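LPG0439 HIT-related domain-containing protein (Legionella pneumophila subsp. pneumophila, PDB 5L0L) is of unknown function but carries a HIT-like domain, here part of a predicted membrane protein, and is therefore probably related to nucleotide-binding HIT proteins. Local coordinates at residues 10-16 with 120-126; 22-26 with 183-187; 31-37 with 77-82; 46-50 with 156-160. All coordinates share one frame; numbering follows the deposited sequence.

Contact 1: residues 10-16 with 120-126; sequences YSPGHWS and SEEEPSM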
loop_
_atom_site.group_PDB
_atom_site.type_symbol
_atom_site.label_atom_id
_atom_site.label_comp_id
_atom_site.label_asym_id
_atom_site.label_seq_id
_atom_site.Cartn_x
_atom_site.Cartn_y
_atom_site.Cartn_z
ATOM N N TYR A 10 -14.879 -5.772 -22.583
ATOM C CA TYR A 10 -15.511 -4.569 -22.012
ATOM C C TYR A 10 -15.688 -3.508 -23.108
ATOM O O TYR A 10 -14.808 -3.340 -23.955
ATOM C CB TYR A 10 -14.657 -4.008 -20.848
ATOM C CG TYR A 10 -14.392 -5.015 -19.725
ATOM C CD1 TYR A 10 -13.307 -5.904 -19.798
ATOM C CD2 TYR A 10 -15.241 -5.097 -18.605
ATOM C CE1 TYR A 10 -13.075 -6.833 -18.791
ATOM C CE2 TYR A 10 -15.010 -6.025 -17.587
ATOM C CZ TYR A 10 -13.930 -6.888 -17.688
ATOM O OH TYR A 10 -13.694 -7.805 -16.701
ATOM N N SER A 11 -16.817 -2.795 -23.100
ATOM C CA SER A 11 -17.048 -1.699 -24.070
ATOM C C SER A 11 -15.981 -0.611 -23.974
ATOM O O SER A 11 -15.461 -0.367 -22.884
ATOM C CB SER A 11 -18.411 -1.037 -23.845
ATOM O OG SER A 11 -19.458 -1.946 -24.099
ATOM N N PRO A 12 -15.673 0.074 -25.097
ATOM C CA PRO A 12 -14.703 1.188 -25.022
ATOM C C PRO A 12 -15.186 2.373 -24.146
ATOM O O PRO A 12 -14.354 3.080 -23.554
ATOM C CB PRO A 12 -14.510 1.600 -26.491
ATOM C CG PRO A 12 -15.735 1.118 -27.204
ATOM C CD PRO A 12 -16.236 -0.087 -26.456
ATOM N N GLY A 13 -16.510 2.556 -24.055
ATOM C CA GLY A 13 -17.130 3.544 -23.149
ATOM C C GLY A 13 -17.337 3.122 -21.688
ATOM O O GLY A 13 -17.815 3.916 -20.877
ATOM N N HIS A 14 -17.006 1.877 -21.348
ATOM C CA HIS A 14 -16.951 1.449 -19.951
ATOM C C HIS A 14 -15.941 2.356 -19.209
ATOM O O HIS A 14 -14.857 2.654 -19.733
ATOM C CB HIS A 14 -16.536 -0.031 -19.875
ATOM C CG HIS A 14 -16.643 -0.630 -18.508
ATOM N ND1 HIS A 14 -15.551 -0.803 -17.683
ATOM C CD2 HIS A 14 -17.708 -1.122 -17.830
ATOM C CE1 HIS A 14 -15.941 -1.355 -16.547
ATOM N NE2 HIS A 14 -17.243 -1.570 -16.615
ATOM N N TRP A 15 -16.321 2.810 -18.017
ATOM C CA TRP A 15 -15.516 3.754 -17.210
ATOM C C TRP A 15 -14.039 3.334 -16.998
ATOM O O TRP A 15 -13.162 4.177 -16.821
ATOM C CB TRP A 15 -16.206 4.040 -15.847
ATOM C CG TRP A 15 -16.428 2.825 -15.011
ATOM C CD1 TRP A 15 -17.576 2.080 -14.928
ATOM C CD2 TRP A 15 -15.469 2.188 -14.144
ATOM N NE1 TRP A 15 -17.389 1.018 -14.066
ATOM C CE2 TRP A 15 -16.109 1.060 -13.568
ATOM C CE3 TRP A 15 -14.132 2.462 -13.800
ATOM C CZ2 TRP A 15 -15.459 0.201 -12.666
ATOM C CZ3 TRP A 15 -13.479 1.611 -12.897
ATOM C CH2 TRP A 15 -14.149 0.490 -12.341
ATOM N N SER A 16 -13.776 2.025 -16.992
ATOM C CA SER A 16 -12.409 1.479 -16.879
ATOM C C SER A 16 -11.479 1.855 -18.049
ATOM O O SER A 16 -10.257 1.890 -17.886
ATOM C CB SER A 16 -12.467 -0.052 -16.758
ATOM O OG SER A 16 -12.985 -0.612 -17.963
ATOM N N SER A 120 -14.467 -9.276 -12.935
ATOM C CA SER A 120 -15.922 -9.448 -12.993
ATOM C C SER A 120 -16.458 -8.747 -14.238
ATOM O O SER A 120 -15.775 -7.923 -14.845
ATOM C CB SER A 120 -16.627 -8.873 -11.753
ATOM O OG SER A 120 -16.585 -7.449 -11.726
ATOM N N GLU A 121 -17.703 -9.072 -14.569
ATOM C CA GLU A 121 -18.417 -8.504 -15.719
ATOM C C GLU A 121 -18.551 -6.984 -15.553
ATOM O O GLU A 121 -18.380 -6.240 -16.519
ATOM C CB GLU A 121 -19.825 -9.118 -15.856
ATOM C CG GLU A 121 -19.935 -10.649 -15.869
ATOM C CD GLU A 121 -19.821 -11.263 -17.256
ATOM O OE1 GLU A 121 -20.813 -11.231 -18.024
ATOM O OE2 GLU A 121 -18.741 -11.814 -17.565
ATOM N N GLU A 122 -18.820 -6.541 -14.316
ATOM C CA GLU A 122 -19.016 -5.106 -13.996
ATOM C C GLU A 122 -17.713 -4.327 -13.867
ATOM O O GLU A 122 -17.681 -3.126 -14.109
ATOM C CB GLU A 122 -19.787 -4.923 -12.679
ATOM C CG GLU A 122 -21.079 -5.725 -12.557
ATOM C CD GLU A 122 -20.917 -6.973 -11.699
ATOM O OE1 GLU A 122 -21.304 -6.906 -10.503
ATOM O OE2 GLU A 122 -20.393 -8.008 -12.204
ATOM N N GLU A 123 -16.639 -5.007 -13.470
ATOM C CA GLU A 123 -15.390 -4.328 -13.175
ATOM C C GLU A 123 -14.184 -5.217 -13.543
ATOM O O GLU A 123 -13.994 -6.286 -12.942
ATOM C CB GLU A 123 -15.402 -3.975 -11.675
ATOM C CG GLU A 123 -14.161 -3.264 -11.163
ATOM C CD GLU A 123 -14.330 -2.718 -9.750
ATOM O OE1 GLU A 123 -15.485 -2.598 -9.257
ATOM O OE2 GLU A 123 -13.302 -2.405 -9.125
ATOM N N PRO A 124 -13.366 -4.788 -14.514
ATOM C CA PRO A 124 -12.153 -5.577 -14.763
ATOM C C PRO A 124 -11.208 -5.465 -13.570
ATOM O O PRO A 124 -11.261 -4.464 -12.833
ATOM C CB PRO A 124 -11.535 -4.916 -15.986
ATOM C CG PRO A 124 -12.079 -3.527 -16.000
ATOM C CD PRO A 124 -13.460 -3.622 -15.410
ATOM N N SER A 125 -10.382 -6.488 -13.370
ATOM C CA SER A 125 -9.261 -6.388 -12.473
ATOM C C SER A 125 -8.163 -5.590 -13.186
ATOM O O SER A 125 -7.739 -5.950 -14.296
ATOM C CB SER A 125 -8.773 -7.770 -12.050
ATOM O OG SER A 125 -7.549 -7.701 -11.336
HETATM N N MSE A 126 -7.751 -4.489 -12.553
HETATM C CA MSE A 126 -6.694 -3.613 -13.049
HETATM C C MSE A 126 -5.641 -3.513 -11.990
HETATM O O MSE A 126 -5.947 -3.629 -10.784
HETATM C CB MSE A 126 -7.248 -2.211 -13.273
HETATM C CG MSE A 126 -8.355 -2.161 -14.291
HETATM SE SE MSE A 126 -9.074 -0.304 -14.224
HETATM C CE MSE A 126 -10.629 -0.750 -13.156
#

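Contact 2: residues 22-26 with 183-187; sequences AGTSI and LAMFK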
loop_
_atom_site.group_PDB
_atom_site.type_symbol
_atom_site.label_atom_id
_atom_site.label_comp_id
_atom_site.label_asym_id
_atom_site.label_seq_id
_atom_site.Cartn_x
_atom_site.Cartn_y
_atom_site.Cartn_z
ATOM N N ALA A 22 -15.295 10.769 -15.881
ATOM C CA ALA A 22 -15.751 11.204 -14.555
ATOM C C ALA A 22 -15.277 12.616 -14.179
ATOM O O ALA A 22 -15.832 13.212 -13.249
ATOM C CB ALA A 22 -15.345 10.191 -13.486
ATOM N N GLY A 23 -14.251 13.133 -14.877
ATOM C CA GLY A 23 -13.775 14.504 -14.710
ATOM C C GLY A 23 -12.881 14.672 -13.507
ATOM O O GLY A 23 -12.893 15.734 -12.857
ATOM N N THR A 24 -12.130 13.623 -13.154
ATOM C CA THR A 24 -11.313 13.677 -11.937
ATOM C C THR A 24 -9.821 13.423 -12.171
ATOM O O THR A 24 -9.074 13.257 -11.221
ATOM C CB THR A 24 -11.826 12.704 -10.852
ATOM O OG1 THR A 24 -11.614 11.348 -11.240
ATOM C CG2 THR A 24 -13.299 12.924 -10.593
ATOM N N SER A 25 -9.384 13.467 -13.424
ATOM C CA SER A 25 -7.991 13.158 -13.705
ATOM C C SER A 25 -7.025 14.289 -13.283
ATOM O O SER A 25 -7.226 15.472 -13.629
ATOM C CB SER A 25 -7.828 12.788 -15.190
ATOM O OG SER A 25 -6.474 12.456 -15.436
ATOM N N ILE A 26 -5.974 13.904 -12.571
ATOM C CA ILE A 26 -4.894 14.779 -12.167
ATOM C C ILE A 26 -3.755 14.722 -13.191
ATOM O O ILE A 26 -3.278 15.770 -13.633
ATOM C CB ILE A 26 -4.361 14.421 -10.771
ATOM C CG1 ILE A 26 -5.478 14.602 -9.724
ATOM C CG2 ILE A 26 -3.098 15.222 -10.414
ATOM C CD1 ILE A 26 -5.239 13.854 -8.416
ATOM N N LEU A 183 -8.942 19.135 -7.124
ATOM C CA LEU A 183 -8.239 18.794 -8.382
ATOM C C LEU A 183 -7.184 19.827 -8.725
ATOM O O LEU A 183 -6.018 19.496 -8.944
ATOM C CB LEU A 183 -9.225 18.722 -9.550
ATOM C CG LEU A 183 -10.065 17.480 -9.818
ATOM C CD1 LEU A 183 -11.084 17.720 -10.914
ATOM C CD2 LEU A 183 -9.201 16.298 -10.225
ATOM N N ALA A 184 -7.591 21.092 -8.740
ATOM C CA ALA A 184 -6.662 22.182 -9.057
ATOM C C ALA A 184 -5.468 22.177 -8.101
ATOM O O ALA A 184 -4.326 22.373 -8.543
ATOM C CB ALA A 184 -7.402 23.525 -9.013
HETATM N N MSE A 185 -5.701 21.948 -6.803
HETATM C CA MSE A 185 -4.593 21.971 -5.842
HETATM C C MSE A 185 -3.698 20.764 -5.978
HETATM O O MSE A 185 -2.480 20.893 -5.845
HETATM C CB MSE A 185 -5.105 22.152 -4.416
HETATM C CG MSE A 185 -4.015 22.454 -3.405
HETATM SE SE MSE A 185 -3.011 24.101 -3.819
HETATM C CE MSE A 185 -4.208 25.415 -3.194
ATOM N N PHE A 186 -4.276 19.577 -6.227
ATOM C CA PHE A 186 -3.436 18.392 -6.476
ATOM C C PHE A 186 -2.533 18.616 -7.693
ATOM O O PHE A 186 -1.337 18.320 -7.637
ATOM C CB PHE A 186 -4.253 17.122 -6.630
ATOM C CG PHE A 186 -4.442 16.368 -5.332
ATOM C CD1 PHE A 186 -5.274 16.865 -4.350
ATOM C CD2 PHE A 186 -3.777 15.173 -5.091
ATOM C CE1 PHE A 186 -5.450 16.195 -3.140
ATOM C CE2 PHE A 186 -3.963 14.483 -3.884
ATOM C CZ PHE A 186 -4.804 14.994 -2.914
ATOM N N LYS A 187 -3.103 19.167 -8.766
ATOM C CA LYS A 187 -2.301 19.454 -9.972
ATOM C C LYS A 187 -1.159 20.436 -9.686
ATOM O O LYS A 187 -0.024 20.199 -10.072
ATOM C CB LYS A 187 -3.176 19.997 -11.097
ATOM C CG LYS A 187 -4.091 18.975 -11.714
ATOM C CD LYS A 187 -5.016 19.607 -12.717
ATOM C CE LYS A 187 -6.035 18.618 -13.268
ATOM N NZ LYS A 187 -6.984 19.267 -14.211
HETATM O O HOH W 1 -8.771 17.159 -14.804
#

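Contact 3: residues 31-37 with 77-82; sequences VRNKYHY and RGLNDV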
loop_
_atom_site.group_PDB
_atom_site.type_symbol
_atom_site.label_atom_id
_atom_site.label_comp_id
_atom_site.label_asym_id
_atom_site.label_seq_id
_atom_site.Cartn_x
_atom_site.Cartn_y
_atom_site.Cartn_z
ATOM N N VAL A 31 6.696 5.635 -16.514
ATOM C CA VAL A 31 7.823 5.116 -15.768
ATOM C C VAL A 31 8.796 4.422 -16.751
ATOM O O VAL A 31 8.373 3.539 -17.505
ATOM C CB VAL A 31 7.386 4.079 -14.720
ATOM C CG1 VAL A 31 8.591 3.518 -13.972
ATOM C CG2 VAL A 31 6.428 4.722 -13.724
ATOM N N ARG A 32 10.054 4.887 -16.752
ATOM C CA ARG A 32 11.168 4.279 -17.524
ATOM C C ARG A 32 10.819 4.226 -18.992
ATOM O O ARG A 32 11.067 3.225 -19.661
ATOM C CB ARG A 32 11.509 2.873 -16.986
ATOM C CG ARG A 32 12.098 2.888 -15.580
ATOM C CD ARG A 32 12.080 1.534 -14.857
ATOM N NE ARG A 32 12.614 1.753 -13.508
ATOM C CZ ARG A 32 11.917 1.836 -12.363
ATOM N NH1 ARG A 32 10.599 1.597 -12.295
ATOM N NH2 ARG A 32 12.580 2.100 -11.227
ATOM N N ASN A 33 10.203 5.311 -19.456
ATOM C CA ASN A 33 9.743 5.505 -20.827
ATOM C C ASN A 33 8.879 4.396 -21.452
ATOM O O ASN A 33 8.854 4.227 -22.672
ATOM C CB ASN A 33 10.961 5.835 -21.727
ATOM C CG ASN A 33 10.644 6.899 -22.753
ATOM O OD1 ASN A 33 9.960 7.896 -22.454
ATOM N ND2 ASN A 33 11.142 6.714 -23.978
ATOM N N LYS A 34 8.136 3.677 -20.629
ATOM C CA LYS A 34 7.465 2.474 -21.064
ATOM C C LYS A 34 6.120 2.199 -20.378
ATOM O O LYS A 34 5.151 1.840 -21.046
ATOM C CB LYS A 34 8.402 1.287 -20.845
ATOM C CG LYS A 34 7.927 0.012 -21.512
ATOM C CD LYS A 34 8.921 -1.140 -21.384
ATOM C CE LYS A 34 8.209 -2.471 -21.605
ATOM N NZ LYS A 34 9.127 -3.634 -21.473
ATOM N N TYR A 35 6.077 2.304 -19.051
ATOM C CA TYR A 35 4.863 1.931 -18.303
ATOM C C TYR A 35 4.067 3.186 -17.974
ATOM O O TYR A 35 4.617 4.130 -17.391
ATOM C CB TYR A 35 5.228 1.149 -17.050
ATOM C CG TYR A 35 5.998 -0.120 -17.361
ATOM C CD1 TYR A 35 5.344 -1.285 -17.772
ATOM C CD2 TYR A 35 7.394 -0.140 -17.286
ATOM C CE1 TYR A 35 6.059 -2.449 -18.078
ATOM C CE2 TYR A 35 8.119 -1.301 -17.585
ATOM C CZ TYR A 35 7.450 -2.445 -17.985
ATOM O OH TYR A 35 8.185 -3.575 -18.285
ATOM N N HIS A 36 2.803 3.203 -18.383
ATOM C CA HIS A 36 1.952 4.404 -18.266
ATOM C C HIS A 36 0.922 4.207 -17.147
ATOM O O HIS A 36 0.239 3.169 -17.112
ATOM C CB HIS A 36 1.186 4.645 -19.560
ATOM C CG HIS A 36 2.056 4.712 -20.773
ATOM N ND1 HIS A 36 2.965 5.727 -20.975
ATOM C CD2 HIS A 36 2.172 3.878 -21.838
ATOM C CE1 HIS A 36 3.610 5.512 -22.116
ATOM N NE2 HIS A 36 3.147 4.401 -22.656
ATOM N N TYR A 37 0.783 5.210 -16.290
ATOM C CA TYR A 37 -0.124 5.178 -15.121
ATOM C C TYR A 37 -0.975 6.445 -15.058
ATOM O O TYR A 37 -0.493 7.519 -15.425
ATOM C CB TYR A 37 0.692 5.057 -13.822
ATOM C CG TYR A 37 1.554 3.817 -13.779
ATOM C CD1 TYR A 37 2.816 3.816 -14.355
ATOM C CD2 TYR A 37 1.088 2.640 -13.204
ATOM C CE1 TYR A 37 3.620 2.685 -14.344
ATOM C CE2 TYR A 37 1.882 1.492 -13.197
ATOM C CZ TYR A 37 3.135 1.518 -13.793
ATOM O OH TYR A 37 3.911 0.385 -13.795
ATOM N N ARG A 77 6.345 -2.576 -9.865
ATOM C CA ARG A 77 7.349 -1.643 -9.420
ATOM C C ARG A 77 7.024 -0.209 -9.862
ATOM O O ARG A 77 7.212 0.737 -9.099
ATOM C CB ARG A 77 8.729 -2.042 -9.939
ATOM C CG ARG A 77 9.810 -1.326 -9.178
ATOM C CD ARG A 77 11.147 -1.470 -9.839
ATOM N NE ARG A 77 12.152 -0.886 -8.962
ATOM C CZ ARG A 77 13.416 -0.726 -9.302
ATOM N NH1 ARG A 77 14.266 -0.201 -8.417
ATOM N NH2 ARG A 77 13.822 -1.096 -10.500
ATOM N N GLY A 78 6.568 -0.070 -11.099
ATOM C CA GLY A 78 6.199 1.240 -11.641
ATOM C C GLY A 78 5.016 1.849 -10.878
ATOM O O GLY A 78 5.037 3.027 -10.588
ATOM N N LEU A 79 4.009 1.037 -10.567
ATOM C CA LEU A 79 2.865 1.496 -9.736
ATOM C C LEU A 79 3.387 2.050 -8.425
ATOM O O LEU A 79 3.004 3.134 -7.985
ATOM C CB LEU A 79 1.881 0.355 -9.474
ATOM C CG LEU A 79 0.562 0.790 -8.826
ATOM C CD1 LEU A 79 -0.328 1.454 -9.849
ATOM C CD2 LEU A 79 -0.194 -0.350 -8.197
ATOM N N ASN A 80 4.253 1.286 -7.785
ATOM C CA ASN A 80 4.803 1.673 -6.495
ATOM C C ASN A 80 5.706 2.900 -6.561
ATOM O O ASN A 80 5.769 3.655 -5.608
ATOM C CB ASN A 80 5.523 0.479 -5.857
ATOM C CG ASN A 80 4.549 -0.585 -5.375
ATOM O OD1 ASN A 80 3.351 -0.524 -5.641
ATOM N ND2 ASN A 80 5.037 -1.531 -4.613
ATOM N N ASP A 81 6.414 3.087 -7.678
ATOM C CA ASP A 81 7.192 4.326 -7.874
ATOM C C ASP A 81 6.261 5.544 -7.989
ATOM O O ASP A 81 6.531 6.602 -7.408
ATOM C CB ASP A 81 8.059 4.243 -9.142
ATOM C CG ASP A 81 9.292 3.365 -8.981
ATOM O OD1 ASP A 81 9.678 2.964 -7.852
ATOM O OD2 ASP A 81 9.932 3.081 -10.046
ATOM N N VAL A 82 5.202 5.415 -8.786
ATOM C CA VAL A 82 4.226 6.500 -8.924
ATOM C C VAL A 82 3.576 6.798 -7.555
ATOM O O VAL A 82 3.380 7.981 -7.173
ATOM C CB VAL A 82 3.167 6.183 -9.985
ATOM C CG1 VAL A 82 2.101 7.280 -10.025
ATOM C CG2 VAL A 82 3.814 6.060 -11.360
HETATM O O HOH W 2 11.945 1.811 -8.296
#

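Contact 4: residues 46-50 with 156-160; sequences CRGYR and FDLIA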
loop_
_atom_site.group_PDB
_atom_site.type_symbol
_atom_site.label_atom_id
_atom_site.label_comp_id
_atom_site.label_asym_id
_atom_site.label_seq_id
_atom_site.Cartn_x
_atom_site.Cartn_y
_atom_site.Cartn_z
ATOM N N CYS A 46 -14.874 11.227 -1.680
ATOM C CA CYS A 46 -14.005 12.377 -1.454
ATOM C C CYS A 46 -13.275 12.342 -0.144
ATOM O O CYS A 46 -12.372 13.158 0.072
ATOM C CB CYS A 46 -14.802 13.692 -1.535
ATOM S SG CYS A 46 -16.038 13.959 -0.259
ATOM N N ARG A 47 -13.621 11.399 0.744
ATOM C CA ARG A 47 -12.971 11.354 2.057
ATOM C C ARG A 47 -11.451 11.177 1.923
ATOM O O ARG A 47 -10.971 10.361 1.113
ATOM C CB ARG A 47 -13.505 10.223 2.916
ATOM C CG ARG A 47 -15.005 10.331 3.211
ATOM C CD ARG A 47 -15.506 9.141 3.989
ATOM N NE ARG A 47 -15.231 7.915 3.243
ATOM C CZ ARG A 47 -14.889 6.741 3.770
ATOM N NH1 ARG A 47 -14.829 6.555 5.081
ATOM N NH2 ARG A 47 -14.639 5.736 2.969
ATOM N N GLY A 48 -10.714 11.932 2.729
ATOM C CA GLY A 48 -9.265 11.886 2.738
ATOM C C GLY A 48 -8.597 12.345 1.433
ATOM O O GLY A 48 -7.417 12.072 1.226
ATOM N N TYR A 49 -9.343 13.044 0.588
ATOM C CA TYR A 49 -8.909 13.385 -0.767
ATOM C C TYR A 49 -8.378 12.143 -1.500
ATOM O O TYR A 49 -7.316 12.187 -2.102
ATOM C CB TYR A 49 -7.846 14.515 -0.740
ATOM C CG TYR A 49 -8.132 15.742 0.109
ATOM C CD1 TYR A 49 -9.437 16.205 0.342
ATOM C CD2 TYR A 49 -7.096 16.450 0.676
ATOM C CE1 TYR A 49 -9.666 17.329 1.117
ATOM C CE2 TYR A 49 -7.309 17.610 1.408
ATOM C CZ TYR A 49 -8.585 18.045 1.640
ATOM O OH TYR A 49 -8.804 19.142 2.404
ATOM N N ARG A 50 -9.112 11.020 -1.414
ATOM C CA ARG A 50 -8.661 9.765 -2.019
ATOM C C ARG A 50 -8.293 9.934 -3.488
ATOM O O ARG A 50 -9.076 10.549 -4.257
ATOM C CB ARG A 50 -9.755 8.710 -1.948
ATOM C CG ARG A 50 -9.862 7.949 -0.668
ATOM C CD ARG A 50 -11.099 7.045 -0.708
ATOM N NE ARG A 50 -10.893 5.877 -1.548
ATOM C CZ ARG A 50 -11.662 4.775 -1.522
ATOM N NH1 ARG A 50 -12.764 4.715 -0.776
ATOM N NH2 ARG A 50 -11.327 3.733 -2.280
ATOM N N PHE A 156 -9.393 3.706 8.391
ATOM C CA PHE A 156 -10.097 4.291 7.247
ATOM C C PHE A 156 -10.640 3.150 6.385
ATOM O O PHE A 156 -9.869 2.319 5.891
ATOM C CB PHE A 156 -9.133 5.158 6.448
ATOM C CG PHE A 156 -9.789 6.016 5.389
ATOM C CD1 PHE A 156 -10.367 5.449 4.264
ATOM C CD2 PHE A 156 -9.789 7.396 5.502
ATOM C CE1 PHE A 156 -10.948 6.246 3.261
ATOM C CE2 PHE A 156 -10.367 8.186 4.518
ATOM C CZ PHE A 156 -10.929 7.623 3.399
ATOM N N ASP A 157 -11.956 3.041 6.253
ATOM C CA ASP A 157 -12.542 1.938 5.497
ATOM C C ASP A 157 -12.727 2.368 4.049
ATOM O O ASP A 157 -13.478 3.307 3.778
ATOM C CB ASP A 157 -13.879 1.477 6.103
ATOM C CG ASP A 157 -14.266 0.083 5.634
ATOM O OD1 ASP A 157 -14.297 -0.216 4.400
ATOM O OD2 ASP A 157 -14.509 -0.780 6.506
ATOM N N LEU A 158 -12.033 1.693 3.122
ATOM C CA LEU A 158 -12.108 2.037 1.701
ATOM C C LEU A 158 -13.406 1.587 1.018
ATOM O O LEU A 158 -13.659 2.011 -0.112
ATOM C CB LEU A 158 -10.884 1.520 0.923
ATOM C CG LEU A 158 -9.570 2.175 1.350
ATOM C CD1 LEU A 158 -8.396 1.419 0.761
ATOM C CD2 LEU A 158 -9.462 3.662 0.983
ATOM N N ILE A 159 -14.191 0.755 1.709
ATOM C CA ILE A 159 -15.542 0.343 1.347
ATOM C C ILE A 159 -15.471 -0.777 0.319
ATOM O O ILE A 159 -15.147 -0.533 -0.842
ATOM C CB ILE A 159 -16.472 1.459 0.783
ATOM C CG1 ILE A 159 -16.464 2.729 1.607
ATOM C CG2 ILE A 159 -17.923 0.931 0.704
ATOM C CD1 ILE A 159 -16.808 2.563 3.076
ATOM N N ALA A 160 -15.717 -2.007 0.738
ATOM C CA ALA A 160 -15.818 -3.137 -0.177
ATOM C C ALA A 160 -17.282 -3.282 -0.605
ATOM O O ALA A 160 -18.172 -3.081 0.213
ATOM C CB ALA A 160 -15.346 -4.405 0.534
HETATM O O HOH W 3 -12.404 1.128 -2.962
#

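Contact 1: residues 10-16 with 120-126
The carbonyl oxygen of Ser120 receives the hydroxyl of Tyr10, with Tyr10 OH 2.8 Å from Ser120 O, and also a weak bond from the backbone N of Glu123. The tyrosine oxygen comes from above the carbonyl plane, 39° out of it, while Ser120 O lies at the edge of the phenol ring. Asn68 supplies a second hydrogen bond to the same hydroxyl. A second ring reaches the turn in a similar way: His14 NE2 donates to Glu122 O over 3.0 Å, with the acceptor close to the imidazole plane. Its other nitrogen, ND1, shares a 2.6 Å hydrogen bond with Ser16 OG, so the ring is held at two points and its rotation is fixed. Pro124 fits among these groups. Its CB sits over one face of Tyr10, 3.9 Å from the ring centroid, in a CH-pi contact; its CG meets Ser16 CB at 3.6 Å and its CD approaches His14 CE1. Further out, Trp15 has its CG between the backbone N and the carbonyl carbon (chi1 59°), which folds the indole back over His14 CE1. From there Trp15 CZ3 touches the CE methyl of Met126, a selenomethionine, at 3.7 Å, and Glu123 CG lies at the indole edge. Phe67 packs against Ser16, Pro124 and Met126. Ser120 OG accepts from Glu123 N at 3.0 Å, an ST motif that shapes the loop running into strand 128-134, whose His-Leu-His sequence is reminiscent of the histidine motif of HIT proteins.

Contact 2: residues 22-26 with 183-187
Ile26 lies against helix 176-194 by way of its CG1-CD1 branch, and this is the close-packed side of the contact. With CG1 beside the backbone N (chi1 -62°), the branch extends toward the helix and brings Ile26 CD1 to 3.9 Å from Phe186 CB, with the start of the phenyl ring beside it. Phe186 sets out toward the strand but its ring leads off, so the methyl meets the root of the side chain and one ring carbon, Phe186 CD2. Leu183 CD2 packs on Ile26 CG1, and the leucine methyls reach toward the carbonyls of Gly23 and Thr24; this residue occupies two conformations, so its shortest approaches are doubtful. The other branch, Ile26 CG2, runs past the aliphatic part of Lys187 at 4.1 Å from Lys187 CG.

The Lys187 side is looser and wetter. The extended chain crosses the strand end, Lys187 CE passing 3.4 Å from Ser25 O, while Lys187 NZ has its protein partner in His212 O. A water joins the two segments here: it donates to Ser25 O over 2.6 Å and accepts from Lys187 NZ over 2.8 Å. No direct hydrogen bond joins the segments; methyl and methylene groups meet one another and the strand's carbonyls.

The start of strand 25-31 is also tied to its sheet neighbours, as Thr24 OG1 bonds to Leu41 O and the Ile26 backbone pairs with both Val39 and His212. Helix 176-194 packs against strands 25-31, 35-41 and 51-58, with Leu183 on Leu41, Phe186 on Ile51 and Leu190 on Ile26, and Phe186 continues edge-to-face onto Tyr90 of helix 73-92.

Contact 3: residues 31-37 with 77-82
The charged part of the contact centres on Asp81 OD2, reached by the extended chain of Arg32 (chi3 -177°) in a salt bridge: Arg32 NH1 lies 2.8 Å from it, and NH2 adds a weak bond. The carboxylate and guanidinium planes stand 46° apart. A water completes the group, accepting from Arg32 NH2 and donating to Asp81 OD1 at 2.6 Å.

Stacking follows: the guanidinium of Arg32 lies flat on that of Arg77, centres 4.2 Å apart and planes at 12°, a pairing of like charges that nearby Asp81 would be expected to ease.

Packing carries the rest. Val31 CG2 touches Val82 CG2 at 3.8 Å. Tyr37 lays one side of its ring on the helix, Val82 CG2 near CD1, Leu79 CD1 near CD2 and Gly78 O over the face. Because Gly78 has no side chain, Tyr37 OH comes within 3.3 Å of Gly78 CA; the hydroxyl is hydrogen-bonded to Glu75 O.

Lys34 and Tyr35 both face Val31 in a classic beta bulge. The hairpin packs against helix 73-92, whose Asn80 makes a weak hydrogen bond to Asn80 of the second subunit, an alpha+beta arrangement consistent with the HIT-like family, whose members are commonly dimers.

Contact 4: residues 46-50 with 156-160
Phe156 stacks with Arg47 of the loop 46-50 and is brushed by CD of Arg50. The guanidinium of Arg47 lies on the phenyl ring, centres 4.6 Å apart and planes at 30°, and the edge of the ring abuts the backbone, Phe156 CZ standing 3.6 Å from Arg47 O. A bend at chi3 (-58°) turns the end of Arg47 back over the ring, where its NH2 donates over 2.8 Å to Asp157 O, nearly head-on to the carbonyl and in the plane of the guanidinium. Gln169 OE1 takes a bond from Arg47 NH1.

The acceptor side is held by an Asx turn: Asp157 OD1 receives the backbone N of Ile159 over 2.9 Å. In this HIT-like domain the two loops meet beside strand 128-134, whose Trp132 contacts Phe156 and Arg50.

Arg50 passes Phe156 with its CD near CE1, guanidinium and ring planes 84° apart, and lays one face over the leucine: Leu158 CD2 sits above the guanidinium centre, 3.5 Å from Arg50 CZ. NH1 of Arg50 donates to Leu158 O over 2.9 Å from a tilted position, and a water accepts from Arg50 NH2 while donating to the same carbonyl. The stronger partner of Arg50 is Asp45, whose OD2 makes salt bridges to both Arg50 NH1 and Arg47 NH2. A bound sulfate, probably from the crystallisation liquor, lies about 5 Å from the side chain of Arg50.

Along the chain the first segments come in the order of the contacts, while the second come as 77-82, 120-126, 156-160 and 183-187; contacts 3 and 4 thus fall within the span of contact 2. Contact 2 joins the antiparallel sheet to helix 176-194 and contact 3 joins it to helix 73-92, their centres about 20 Å apart. Contact 4 touches contact 2 through Phe186 CZ and Tyr49 CB, 3.8 Å apart, and lies across the chain's centre from contact 3. Contact 1, its centre 21-22 Å from the others, joins N-terminal and later loops. Together they tie two helices and surrounding loops to one HIT-like sheet, with contacts 3 and 4 where the subunits meet.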